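PDB 2D59: hypothetical protein PH1109 from Pyrococcus horikoshii, which is of unknown function but belongs to the CoA-binding-domain family, with a Rossmann-like fold of parallel strands flanked by helices. Local coordinates for residues Asn39-Tyr44 and Asn130-Arg135; Ala26-Ser31 and Glu79-Phe84. All blocks are in the same frame, centred on the assembly; numbering follows the deposited sequence.

From the N terminus, the chain enters strand 24-28 early, and residues 26-31 at its end form half of contact 2. It then passes into helix 37-47, which carries residues 39-44 of contact 1, forms the edge strand 51-55 and returns through strand 80-83, where residues 79-84 close contact 2 over a loop of 47 residues. Contact 1 closes only near the C terminus, when residues 130-135 lead from strand 126-129 into helix 133-141, ending a loop of 85 residues begun at helix 37-47. The two loops therefore cross rather than nest. Contact 2 joins neighbouring strands; contact 1 joins two helices on the sheet face bearing Leu-27 and Asp-82, where Met-133 SD packs against Asp-82.

Contact 1. Residues Asn39-Tyr44 and Asn130-Arg135; sequences NIVMKY and NRCMMR
Cys-132 opens the contact by laying its sulfur against Val-41, SG to CG2 at 3.5 Å. The same sulfur caps the start of helix 133-141: as N-cap residue, Cys-132 accepts a weak but nearly straight bond from Arg-135 N, 3.7 Å from SG. Met-133 adds little here, its CB lying alongside CG1 of Val-41, while the rest of its side chain leads away and packs on Leu-19 of helix 12-21. Helices 37-47 and 133-141 lie beside each other on one face of the parallel sheet of a Rossmann-like fold, and the contact joins the helix after the first strand in the chain to the one after the last. Met-134 carries most of the contact. Met-134 CG, anti to the backbone N (chi1 173°), runs out over one face of the Tyr-44 ring, 3.6 Å from the centroid and 17° off the normal, a CH-pi contact. Met-134 SD follows obliquely, 4.4 Å from the centroid of the Tyr-44 ring, making a Met-aromatic contact, and also touches Tyr-44 CB. A bend at the last torsion (chi3 79°) turns the methyl toward Ile-40, where Met-134 CE meets Ile-40 CG2 at 3.7 Å. Nearer the backbone, CB of Met-134 lies 4.1 Å from Val-41 CG2. The phenol end of Tyr-44 is tied to the same helix further on, its OH hydrogen-bonded to His-137 ND1, while its ring stacks with His-48.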
ATOM      1  N   ASN A  39     -11.269   0.441  -0.703  1.00 16.21           N
ATOM      2  CA  ASN A  39     -11.920   1.442  -1.541  1.00 18.85           C
ATOM      3  C   ASN A  39     -11.863   2.814  -0.871  1.00 17.34           C
ATOM      4  O   ASN A  39     -11.515   3.814  -1.504  1.00 18.13           O
ATOM      5  CB  ASN A  39     -13.375   1.036  -1.814  1.00 20.11           C
ATOM      6  CG  ASN A  39     -14.069   1.964  -2.795  1.00 15.50           C
ATOM      7  OD1 ASN A  39     -14.538   3.043  -2.432  1.00 17.23           O
ATOM      8  ND2 ASN A  39     -14.129   1.548  -4.051  1.00 17.07           N
ATOM      9  N   ILE A  40     -12.194   2.851   0.414  1.00 18.22           N
ATOM     10  CA  ILE A  40     -12.173   4.091   1.180  1.00 16.20           C
ATOM     11  C   ILE A  40     -10.806   4.777   1.083  1.00 18.51           C
ATOM     12  O   ILE A  40     -10.715   5.972   0.782  1.00 17.98           O
ATOM     13  CB  ILE A  40     -12.483   3.807   2.657  1.00 18.92           C
ATOM     14  CG1 ILE A  40     -13.902   3.242   2.780  1.00 22.15           C
ATOM     15  CG2 ILE A  40     -12.334   5.086   3.483  1.00 17.64           C
ATOM     16  CD1 ILE A  40     -14.236   2.726   4.158  1.00 23.41           C
ATOM     17  N   VAL A  41      -9.748   4.012   1.333  1.00 17.37           N
ATOM     18  CA  VAL A  41      -8.391   4.554   1.287  1.00 15.26           C
ATOM     19  C   VAL A  41      -7.975   4.951  -0.130  1.00 17.25           C
ATOM     20  O   VAL A  41      -7.392   6.015  -0.340  1.00 16.22           O
ATOM     21  CB  VAL A  41      -7.375   3.541   1.862  1.00 17.16           C
ATOM     22  CG1 VAL A  41      -5.964   4.100   1.761  1.00 16.54           C
ATOM     23  CG2 VAL A  41      -7.716   3.238   3.318  1.00 18.58           C
ATOM     24  N   MET A  42      -8.275   4.112  -1.115  1.00 17.35           N
ATOM     25  CA  MET A  42      -7.901   4.462  -2.480  1.00 16.67           C
ATOM     26  C   MET A  42      -8.581   5.756  -2.915  1.00 17.44           C
ATOM     27  O   MET A  42      -7.959   6.625  -3.526  1.00 16.41           O
ATOM     28  CB  MET A  42      -8.274   3.343  -3.453  1.00 18.46           C
ATOM     29  CG  MET A  42      -7.824   3.627  -4.877  1.00 16.97           C
ATOM     30  SD  MET A  42      -8.018   2.183  -5.944  1.00 18.49           S
ATOM     31  CE  MET A  42      -7.774   2.932  -7.562  1.00 19.27           C
ATOM     32  N   LYS A  43      -9.866   5.886  -2.600  1.00 14.31           N
ATOM     33  CA  LYS A  43     -10.609   7.080  -2.975  1.00 17.35           C
ATOM     34  C   LYS A  43      -9.933   8.316  -2.383  1.00 18.58           C
ATOM     35  O   LYS A  43      -9.754   9.325  -3.063  1.00 18.93           O
ATOM     36  CB  LYS A  43     -12.052   6.974  -2.477  1.00 18.67           C
ATOM     37  CG  LYS A  43     -12.941   8.140  -2.877  1.00 30.40           C
ATOM     38  CD  LYS A  43     -14.365   7.929  -2.383  1.00 35.00           C
ATOM     39  CE  LYS A  43     -15.256   9.112  -2.717  1.00 35.15           C
ATOM     40  NZ  LYS A  43     -16.641   8.906  -2.209  1.00 45.46           N
ATOM     41  N   TYR A  44      -9.552   8.216  -1.115  1.00 18.08           N
ATOM     42  CA  TYR A  44      -8.894   9.314  -0.414  1.00 15.10           C
ATOM     43  C   TYR A  44      -7.559   9.660  -1.071  1.00 16.98           C
ATOM     44  O   TYR A  44      -7.246  10.835  -1.282  1.00 18.23           O
ATOM     45  CB  TYR A  44      -8.683   8.930   1.057  1.00 16.07           C
ATOM     46  CG  TYR A  44      -7.961   9.975   1.878  1.00 18.78           C
ATOM     47  CD1 TYR A  44      -6.569  10.045   1.885  1.00 15.65           C
ATOM     48  CD2 TYR A  44      -8.675  10.905   2.636  1.00 15.52           C
ATOM     49  CE1 TYR A  44      -5.901  11.021   2.627  1.00 17.94           C
ATOM     50  CE2 TYR A  44      -8.018  11.882   3.378  1.00 18.80           C
ATOM     51  CZ  TYR A  44      -6.634  11.935   3.368  1.00 18.04           C
ATOM     52  OH  TYR A  44      -5.985  12.915   4.088  1.00 21.32           O
ATOM     53  N   ASN A 130       0.839  -1.980  10.221  1.00 18.27           N
ATOM     54  CA  ASN A 130      -0.297  -1.755  11.097  1.00 19.79           C
ATOM     55  C   ASN A 130      -0.631  -0.275  11.231  1.00 18.31           C
ATOM     56  O   ASN A 130      -0.776   0.257  12.332  1.00 18.49           O
ATOM     57  CB  ASN A 130      -0.056  -2.382  12.469  1.00 23.40           C
ATOM     58  CG  ASN A 130      -1.343  -2.847  13.114  1.00 28.88           C
ATOM     59  OD1 ASN A 130      -2.161  -3.504  12.468  1.00 30.06           O
ATOM     60  ND2 ASN A 130      -1.530  -2.517  14.388  1.00 30.96           N
ATOM     61  N   ARG A 131      -0.726   0.378  10.077  1.00 15.16           N
ATOM     62  CA  ARG A 131      -1.085   1.785   9.966  1.00 15.33           C
ATOM     63  C   ARG A 131      -1.930   1.849   8.698  1.00 15.90           C
ATOM     64  O   ARG A 131      -1.901   0.927   7.883  1.00 18.07           O
ATOM     65  CB  ARG A 131       0.144   2.681   9.762  1.00 16.59           C
ATOM     66  CG  ARG A 131       1.218   2.617  10.831  1.00 18.54           C
ATOM     67  CD  ARG A 131       2.232   3.723  10.555  1.00 17.74           C
ATOM     68  NE  ARG A 131       3.470   3.585  11.315  1.00 21.60           N
ATOM     69  CZ  ARG A 131       3.864   4.426  12.266  1.00 20.46           C
ATOM     70  NH1 ARG A 131       3.113   5.471  12.587  1.00 24.75           N
ATOM     71  NH2 ARG A 131       5.019   4.229  12.887  1.00 23.39           N
ATOM     72  N   CYS A 132      -2.678   2.930   8.533  1.00 14.26           N
ATOM     73  CA  CYS A 132      -3.500   3.114   7.349  1.00 14.52           C
ATOM     74  C   CYS A 132      -2.984   4.341   6.606  1.00 15.01           C
ATOM     75  O   CYS A 132      -2.783   5.390   7.215  1.00 17.84           O
ATOM     76  CB  CYS A 132      -4.959   3.325   7.746  1.00 17.33           C
ATOM     77  SG  CYS A 132      -6.029   3.766   6.364  1.00 18.96           S
ATOM     78  N   MET A 133      -2.762   4.220   5.299  1.00 16.29           N
ATOM     79  CA  MET A 133      -2.254   5.357   4.532  1.00 14.37           C
ATOM     80  C   MET A 133      -3.136   6.593   4.662  1.00 14.37           C
ATOM     81  O   MET A 133      -2.633   7.712   4.739  1.00 17.45           O
ATOM     82  CB  MET A 133      -2.079   4.990   3.055  1.00 18.72           C
ATOM     83  CG  MET A 133      -0.892   4.068   2.790  1.00 16.73           C
ATOM     84  SD  MET A 133      -0.391   4.057   1.046  1.00 19.17           S
ATOM     85  CE  MET A 133       0.589   5.595   0.969  1.00 16.28           C
ATOM     86  N   MET A 134      -4.450   6.395   4.690  1.00 15.91           N
ATOM     87  CA  MET A 134      -5.370   7.515   4.823  1.00 18.96           C
ATOM     88  C   MET A 134      -5.304   8.133   6.215  1.00 17.99           C
ATOM     89  O   MET A 134      -5.206   9.355   6.356  1.00 21.32           O
ATOM     90  CB  MET A 134      -6.804   7.065   4.547  1.00 17.82           C
ATOM     91  CG  MET A 134      -7.823   8.144   4.834  1.00 16.29           C
ATOM     92  SD  MET A 134      -9.487   7.633   4.385  1.00 21.48           S
ATOM     93  CE  MET A 134      -9.907   6.616   5.774  1.00 25.49           C
ATOM     94  N   ARG A 135      -5.376   7.286   7.239  1.00 15.90           N
ATOM     95  CA  ARG A 135      -5.324   7.753   8.616  1.00 19.46           C
ATOM     96  C   ARG A 135      -4.040   8.534   8.871  1.00 19.44           C
ATOM     97  O   ARG A 135      -4.068   9.615   9.464  1.00 19.75           O
ATOM     98  CB  ARG A 135      -5.395   6.569   9.582  1.00 22.45           C
ATOM     99  CG  ARG A 135      -5.753   6.972  11.005  1.00 33.02           C
ATOM    100  CD  ARG A 135      -7.153   6.493  11.369  1.00 48.74           C
ATOM    101  NE  ARG A 135      -7.165   5.081  11.745  1.00 53.81           N
ATOM    102  CZ  ARG A 135      -8.269   4.357  11.905  1.00 59.45           C
ATOM    103  NH1 ARG A 135      -8.182   3.082  12.256  1.00 60.71           N
ATOM    104  NH2 ARG A 135      -9.461   4.903  11.698  1.00 61.14           N
TER

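Contact 2. Residues Ala26-Ser31 and Glu79-Phe84; sequences ALVGAS and EVVDLF
Ala-26 N donates to Val-80 O at 2.8 Å in an almost straight bond (173°), the first rung of a parallel ladder between the two segments. Asp-82 stands opposite Leu-27 and bonds to the residues flanking Leu-27, its N to Ala-26 O and its O accepting from Val-28 N. The last rung runs from Phe-84 N to Val-28 O, 3.0 Å and more bent (137°). Val-28 O lies at the edge of the Phe-84 ring, near its plane, 3.6 Å from Phe-84 CD2. On the face with Asp-82, Leu-27 CG, anti to the backbone N (chi1 -163°), meets the Phe-84 ring obliquely, 3.6 Å from CE2, and Leu-27 CD1 lies 3.8 Å from Asp-82 OD2; OD1 of that carboxylate is hydrogen-bonded to Gln-108 NE2. On the other face, Val-28 CG2 meets Val-81 CG1 at 3.8 Å, while Leu-83 CD2 lies alongside Val-28 CB. Gly-29 takes the positive-phi third position of the type II turn from Leu-27 to Ala-30, its CA over against Phe-84 CB. In the Rossmann-like sheet these central strands lie between 51-55 and 104-107, with helix 87-100 packed on Val-28, Val-81 and Leu-83, and helix 37-47 on Leu-27 and Phe-84.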
ATOM      1  N   ALA A  26       0.833   1.183  -5.481  1.00 21.12           N
ATOM      2  CA  ALA A  26       0.210  -0.013  -6.020  1.00 20.07           C
ATOM      3  C   ALA A  26      -0.671  -0.445  -4.850  1.00 21.90           C
ATOM      4  O   ALA A  26      -0.166  -0.795  -3.781  1.00 22.35           O
ATOM      5  CB  ALA A  26       1.257  -1.074  -6.325  1.00 23.23           C
ATOM      6  N   LEU A  27      -1.984  -0.401  -5.038  1.00 18.02           N
ATOM      7  CA  LEU A  27      -2.895  -0.761  -3.960  1.00 16.54           C
ATOM      8  C   LEU A  27      -3.455  -2.160  -4.183  1.00 21.84           C
ATOM      9  O   LEU A  27      -4.355  -2.366  -5.000  1.00 21.00           O
ATOM     10  CB  LEU A  27      -4.015   0.283  -3.869  1.00 18.99           C
ATOM     11  CG  LEU A  27      -4.835   0.320  -2.576  1.00 20.27           C
ATOM     12  CD1 LEU A  27      -5.179   1.767  -2.217  1.00 19.94           C
ATOM     13  CD2 LEU A  27      -6.088  -0.520  -2.746  1.00 21.41           C
ATOM     14  N   VAL A  28      -2.899  -3.112  -3.436  1.00 21.22           N
ATOM     15  CA  VAL A  28      -3.274  -4.520  -3.521  1.00 20.37           C
ATOM     16  C   VAL A  28      -4.520  -4.841  -2.709  1.00 23.31           C
ATOM     17  O   VAL A  28      -4.629  -4.476  -1.537  1.00 22.38           O
ATOM     18  CB  VAL A  28      -2.113  -5.413  -3.038  1.00 22.91           C
ATOM     19  CG1 VAL A  28      -2.472  -6.877  -3.206  1.00 25.08           C
ATOM     20  CG2 VAL A  28      -0.847  -5.072  -3.812  1.00 23.58           C
ATOM     21  N   GLY A  29      -5.455  -5.547  -3.334  1.00 22.58           N
ATOM     22  CA  GLY A  29      -6.690  -5.884  -2.657  1.00 18.16           C
ATOM     23  C   GLY A  29      -7.752  -4.852  -2.977  1.00 18.72           C
ATOM     24  O   GLY A  29      -8.774  -4.772  -2.295  1.00 24.23           O
ATOM     25  N   ALA A  30      -7.505  -4.063  -4.020  1.00 19.31           N
ATOM     26  CA  ALA A  30      -8.440  -3.026  -4.445  1.00 20.82           C
ATOM     27  C   ALA A  30      -9.834  -3.611  -4.639  1.00 24.01           C
ATOM     28  O   ALA A  30      -9.983  -4.747  -5.093  1.00 22.57           O
ATOM     29  CB  ALA A  30      -7.956  -2.382  -5.737  1.00 20.25           C
ATOM     30  N   SER A  31     -10.851  -2.824  -4.304  1.00 19.98           N
ATOM     31  CA  SER A  31     -12.233  -3.277  -4.414  1.00 22.03           C
ATOM     32  C   SER A  31     -13.179  -2.150  -4.813  1.00 22.09           C
ATOM     33  O   SER A  31     -13.004  -1.005  -4.400  1.00 20.93           O
ATOM     34  CB  SER A  31     -12.679  -3.868  -3.074  1.00 26.63           C
ATOM     35  OG  SER A  31     -14.070  -4.136  -3.060  1.00 25.55           O
ATOM     36  N   GLU A  79       6.369   2.779  -6.143  1.00 27.30           N
ATOM     37  CA  GLU A  79       7.236   3.063  -5.007  1.00 21.38           C
ATOM     38  C   GLU A  79       6.698   2.438  -3.725  1.00 26.10           C
ATOM     39  O   GLU A  79       7.459   1.895  -2.925  1.00 25.48           O
ATOM     40  CB  GLU A  79       7.385   4.573  -4.842  1.00 23.65           C
ATOM     41  CG  GLU A  79       7.865   5.265  -6.117  1.00 25.69           C
ATOM     42  CD  GLU A  79       7.756   6.775  -6.055  1.00 27.00           C
ATOM     43  OE1 GLU A  79       6.671   7.283  -5.707  1.00 25.21           O
ATOM     44  OE2 GLU A  79       8.752   7.457  -6.368  1.00 31.28           O
ATOM     45  N   VAL A  80       5.382   2.508  -3.542  1.00 23.72           N
ATOM     46  CA  VAL A  80       4.747   1.949  -2.352  1.00 19.21           C
ATOM     47  C   VAL A  80       3.718   0.873  -2.687  1.00 23.81           C
ATOM     48  O   VAL A  80       2.840   1.071  -3.529  1.00 22.56           O
ATOM     49  CB  VAL A  80       4.022   3.047  -1.523  1.00 19.76           C
ATOM     50  CG1 VAL A  80       3.402   2.430  -0.270  1.00 18.76           C
ATOM     51  CG2 VAL A  80       4.994   4.156  -1.146  1.00 19.86           C
ATOM     52  N   VAL A  81       3.839  -0.273  -2.029  1.00 19.65           N
ATOM     53  CA  VAL A  81       2.889  -1.356  -2.223  1.00 18.36           C
ATOM     54  C   VAL A  81       2.029  -1.385  -0.961  1.00 19.37           C
ATOM     55  O   VAL A  81       2.465  -1.829   0.105  1.00 21.22           O
ATOM     56  CB  VAL A  81       3.595  -2.709  -2.418  1.00 21.25           C
ATOM     57  CG1 VAL A  81       2.559  -3.815  -2.573  1.00 25.52           C
ATOM     58  CG2 VAL A  81       4.479  -2.653  -3.657  1.00 30.57           C
ATOM     59  N   ASP A  82       0.805  -0.891  -1.104  1.00 19.70           N
ATOM     60  CA  ASP A  82      -0.162  -0.782  -0.015  1.00 18.93           C
ATOM     61  C   ASP A  82      -1.033  -2.034   0.031  1.00 19.18           C
ATOM     62  O   ASP A  82      -1.899  -2.225  -0.823  1.00 19.34           O
ATOM     63  CB  ASP A  82      -1.001   0.472  -0.266  1.00 18.48           C
ATOM     64  CG  ASP A  82      -1.820   0.884   0.926  1.00 16.28           C
ATOM     65  OD1 ASP A  82      -1.444   0.542   2.065  1.00 18.93           O
ATOM     66  OD2 ASP A  82      -2.836   1.578   0.711  1.00 19.06           O
ATOM     67  N   LEU A  83      -0.809  -2.873   1.040  1.00 17.55           N
ATOM     68  CA  LEU A  83      -1.527  -4.142   1.173  1.00 17.71           C
ATOM     69  C   LEU A  83      -2.815  -4.177   1.990  1.00 16.73           C
ATOM     70  O   LEU A  83      -2.842  -3.788   3.155  1.00 18.15           O
ATOM     71  CB  LEU A  83      -0.582  -5.202   1.744  1.00 18.25           C
ATOM     72  CG  LEU A  83       0.740  -5.466   1.020  1.00 21.68           C
ATOM     73  CD1 LEU A  83       1.644  -6.281   1.931  1.00 25.23           C
ATOM     74  CD2 LEU A  83       0.490  -6.190  -0.297  1.00 22.40           C
ATOM     75  N   PHE A  84      -3.875  -4.695   1.376  1.00 21.02           N
ATOM     76  CA  PHE A  84      -5.165  -4.828   2.040  1.00 23.62           C
ATOM     77  C   PHE A  84      -5.592  -6.294   2.134  1.00 29.04           C
ATOM     78  O   PHE A  84      -6.699  -6.596   2.580  1.00 36.25           O
ATOM     79  CB  PHE A  84      -6.229  -4.020   1.291  1.00 20.91           C
ATOM     80  CG  PHE A  84      -6.151  -2.541   1.539  1.00 18.93           C
ATOM     81  CD1 PHE A  84      -6.799  -1.972   2.633  1.00 18.83           C
ATOM     82  CD2 PHE A  84      -5.410  -1.719   0.695  1.00 19.48           C
ATOM     83  CE1 PHE A  84      -6.711  -0.600   2.882  1.00 16.04           C
ATOM     84  CE2 PHE A  84      -5.314  -0.349   0.936  1.00 21.09           C
ATOM     85  CZ  PHE A  84      -5.966   0.210   2.029  1.00 15.77           C
TER